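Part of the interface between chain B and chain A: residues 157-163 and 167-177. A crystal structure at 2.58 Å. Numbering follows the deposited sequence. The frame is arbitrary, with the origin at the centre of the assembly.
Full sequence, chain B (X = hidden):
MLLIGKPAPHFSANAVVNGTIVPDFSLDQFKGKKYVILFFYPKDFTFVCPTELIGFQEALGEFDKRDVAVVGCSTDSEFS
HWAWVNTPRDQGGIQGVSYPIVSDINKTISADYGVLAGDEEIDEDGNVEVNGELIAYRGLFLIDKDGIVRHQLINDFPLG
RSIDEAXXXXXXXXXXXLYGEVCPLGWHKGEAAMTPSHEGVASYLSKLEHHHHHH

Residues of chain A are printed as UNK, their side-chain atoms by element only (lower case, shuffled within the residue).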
# COMPACT_ATOMS: atom_id res chain seq x y z
N PHE B 157 21.66 -2.08 36.00
CA PHE B 157 21.37 -3.09 37.02
C PHE B 157 22.23 -3.01 38.28
O PHE B 157 21.67 -3.06 39.39
CB PHE B 157 21.47 -4.47 36.37
CG PHE B 157 20.38 -4.75 35.35
CD1 PHE B 157 19.05 -4.49 35.65
CD2 PHE B 157 20.70 -5.26 34.10
CE1 PHE B 157 18.06 -4.74 34.72
CE2 PHE B 157 19.71 -5.51 33.16
CZ PHE B 157 18.39 -5.26 33.47
N PRO B 158 23.57 -2.89 38.22
CA PRO B 158 24.36 -2.94 39.46
C PRO B 158 24.44 -1.64 40.25
O PRO B 158 25.10 -1.63 41.30
CB PRO B 158 25.75 -3.36 38.96
CG PRO B 158 25.79 -3.05 37.50
CD PRO B 158 24.42 -2.68 37.03
N LEU B 159 23.79 -0.56 39.83
CA LEU B 159 23.96 0.75 40.46
C LEU B 159 22.69 1.09 41.23
O LEU B 159 21.72 1.61 40.65
CB LEU B 159 24.27 1.81 39.41
CG LEU B 159 25.39 1.44 38.44
CD1 LEU B 159 25.68 2.57 37.45
CD2 LEU B 159 26.64 1.12 39.25
N GLY B 160 22.71 0.84 42.53
CA GLY B 160 21.57 1.18 43.37
C GLY B 160 21.32 2.68 43.42
O GLY B 160 22.21 3.50 43.20
N ARG B 161 20.08 3.03 43.72
CA ARG B 161 19.68 4.43 43.67
C ARG B 161 19.93 5.08 45.03
O ARG B 161 20.50 4.47 45.94
CB ARG B 161 18.22 4.53 43.22
CG ARG B 161 18.05 4.26 41.74
CD ARG B 161 16.64 3.85 41.38
NE ARG B 161 16.39 2.46 41.76
CZ ARG B 161 15.33 1.77 41.37
NH1 ARG B 161 14.43 2.33 40.56
NH2 ARG B 161 15.17 0.50 41.76
N SER B 162 19.50 6.33 45.18
CA SER B 162 19.76 7.12 46.37
C SER B 162 18.46 7.75 46.84
O SER B 162 17.83 8.50 46.10
CB SER B 162 20.80 8.20 46.08
OG SER B 162 20.64 9.32 46.93
N ILE B 163 18.08 7.47 48.09
CA ILE B 163 16.89 8.08 48.67
C ILE B 163 17.07 9.57 48.83
O ILE B 163 16.11 10.34 48.68
CB ILE B 163 16.56 7.38 50.00
CG1 ILE B 163 16.14 5.94 49.73
CG2 ILE B 163 15.53 8.18 50.81
CD1 ILE B 163 15.25 5.36 50.79
N UNK A 167 28.46 12.53 41.11
CA UNK A 167 29.70 11.96 41.63
C UNK A 167 29.45 10.60 42.26
O UNK A 167 30.23 9.66 42.08
c UNK A 167 31.03 14.09 41.84
c UNK A 167 30.39 12.93 42.61
c UNK A 167 31.41 12.21 43.46
c UNK A 167 31.55 15.18 42.73
N UNK A 168 28.34 10.46 43.00
CA UNK A 168 28.05 9.19 43.65
C UNK A 168 27.83 8.09 42.62
O UNK A 168 28.30 6.96 42.80
n UNK A 168 22.76 6.64 43.82
n UNK A 168 24.15 7.98 45.06
c UNK A 168 25.19 8.24 46.06
c UNK A 168 23.70 6.77 44.74
n UNK A 168 24.20 5.69 45.34
c UNK A 168 26.83 9.33 44.55
c UNK A 168 26.56 8.13 45.43
N UNK A 169 27.11 8.39 41.54
CA UNK A 169 26.89 7.39 40.51
C UNK A 169 28.19 7.04 39.80
O UNK A 169 28.45 5.87 39.48
c UNK A 169 24.50 8.07 40.27
c UNK A 169 25.80 7.86 39.53
c UNK A 169 25.59 6.85 38.44
N UNK A 170 29.06 8.03 39.57
CA UNK A 170 30.37 7.74 38.98
C UNK A 170 31.16 6.79 39.87
O UNK A 170 31.74 5.80 39.41
c UNK A 170 30.51 9.84 37.58
c UNK A 170 32.60 8.72 38.38
c UNK A 170 31.15 9.04 38.71
N UNK A 171 31.20 7.09 41.18
CA UNK A 171 31.93 6.23 42.10
C UNK A 171 31.34 4.83 42.13
O UNK A 171 32.08 3.84 42.19
o UNK A 171 33.84 8.14 42.85
o UNK A 171 32.70 8.81 44.59
c UNK A 171 32.89 8.01 43.65
c UNK A 171 31.95 6.82 43.52
N UNK A 172 30.01 4.72 42.09
CA UNK A 172 29.40 3.39 42.12
C UNK A 172 29.77 2.60 40.87
O UNK A 172 30.10 1.40 40.96
c UNK A 172 27.88 3.51 42.25
N UNK A 173 29.71 3.24 39.70
CA UNK A 173 30.09 2.56 38.47
C UNK A 173 31.54 2.10 38.52
O UNK A 173 31.85 0.95 38.19
c UNK A 173 29.78 1.69 35.48
c UNK A 173 29.85 3.48 37.26
c UNK A 173 30.26 4.05 34.85
c UNK A 173 30.42 3.00 35.92
N UNK A 174 32.44 2.97 38.97
CA UNK A 174 33.85 2.60 39.01
C UNK A 174 34.10 1.49 40.03
O UNK A 174 34.91 0.59 39.79
c UNK A 174 34.71 3.82 39.31
c UNK A 174 34.84 4.78 38.14
n UNK A 174 35.91 6.85 37.46
o UNK A 174 35.96 6.27 39.64
c UNK A 174 35.62 6.04 38.48
N UNK A 175 33.40 1.53 41.17
CA UNK A 175 33.55 0.47 42.16
C UNK A 175 33.09 -0.88 41.61
O UNK A 175 33.73 -1.90 41.85
c UNK A 175 32.27 -1.36 44.74
n UNK A 175 33.85 -0.07 45.53
c UNK A 175 32.77 0.82 43.42
n UNK A 175 32.81 -1.91 45.88
c UNK A 175 32.92 -0.20 44.51
c UNK A 175 33.75 -1.11 46.34
N UNK A 176 31.95 -0.90 40.92
CA UNK A 176 31.49 -2.15 40.33
C UNK A 176 32.45 -2.63 39.25
O UNK A 176 32.71 -3.83 39.13
c UNK A 176 29.62 -3.19 38.97
c UNK A 176 29.61 -3.15 37.59
c UNK A 176 29.22 -4.24 36.85
c UNK A 176 29.25 -4.37 39.60
c UNK A 176 28.84 -5.40 37.50
c UNK A 176 28.86 -5.46 38.88
c UNK A 176 30.07 -2.00 39.77
N UNK A 177 33.00 -1.70 38.46
CA UNK A 177 33.95 -2.08 37.43
C UNK A 177 35.20 -2.70 38.05
O UNK A 177 35.76 -3.66 37.51
o UNK A 177 33.17 1.17 33.80
c UNK A 177 33.66 0.90 34.92
o UNK A 177 34.49 1.64 35.49
c UNK A 177 33.25 -0.38 35.63
c UNK A 177 34.33 -0.86 36.58

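The eleven positions of chain A lie on one continuous helix, and a loop of chain B, residues 157 to 163, runs past one side of it. Position 167 has four side-chain carbons, forked at the first, with one arm two carbons long; it touches nothing on the loop. That is A:Ile167.

Position 168 carries three carbons, a nitrogen, then a carbon bearing two more nitrogens: a guanidinium, which reaches the backbone of the loop. It is A:Arg168. Its NH2 donates a hydrogen bond to B:Gly160 O at 3.2 Å, nearly straight at 164°, with the oxygen at the guanidinium edge, where the N-H bonds point. One face is covered by B:Ser162, whose CB lies 3.4 Å from A:Arg168 NH2.

At 169 one carbon carries two others, and the group just reaches B:Leu159. This is A:Val169, its CG1 4.4 Å from B:Leu159 CD1. Position 170 has the same three-carbon fork but points away from the loop and makes no contact: A:Val170. Position 171 shows two carbons, the second carrying two oxygens, a carboxylate out of reach of the loop. It is A:Asp171, and both its oxygens are hydrogen-bonded elsewhere in the structure.

A single carbon stands at 172, pointed toward the loop beneath B:Leu159. It is A:Ala172. With so little side chain here, B:Leu159 comes close to the helix backbone: its CD2 is 4.0 Å from A:Ala172 CB and 3.8 Å from A:Ala172 C.

Position 173 has four carbons forked at the second, set sideways to the loop, and is A:Leu173. B:Leu159 CD2 lies 3.8 Å from the backbone N of A:Leu173, while B:Leu159 CD1 is 4.3 Å from A:Leu173 CB. At 174, three carbons end in one oxygen and one nitrogen; they point away and touch nothing on the loop, as A:Gln174. Position 175 bears one carbon and a five-membered ring of three carbons and two nitrogens, also out of reach: A:His175.

One carbon and a six-carbon ring at 176 face B:Pro158. This is A:Phe176. B:Pro158 CB sits 3.7 Å from the centroid of the A:Phe176 ring, only 11° off its normal, a CH-pi contact over the face, and B:Pro158 CG is 3.7 Å from A:Phe176 CE2. Position 177, three carbons with two oxygens on the third, is A:Glu177, which does not reach the loop.

The contact follows helical spacing. Positions 168, 172 and 176, four residues apart, all point toward the loop and give it a polar grip, a small side chain and an aromatic face in turn. B:Leu159, which gives up the most surface in the contact, packs over the small residue, with A:Val169 and A:Leu173 adding further apolar contacts. The rule for a designer is economical: one leucine against the helix backbone, a proline on an aromatic face, and a single hydrogen bond to a main-chain carbonyl.

Chain A, residues 167-177: IRVVDALQHFE
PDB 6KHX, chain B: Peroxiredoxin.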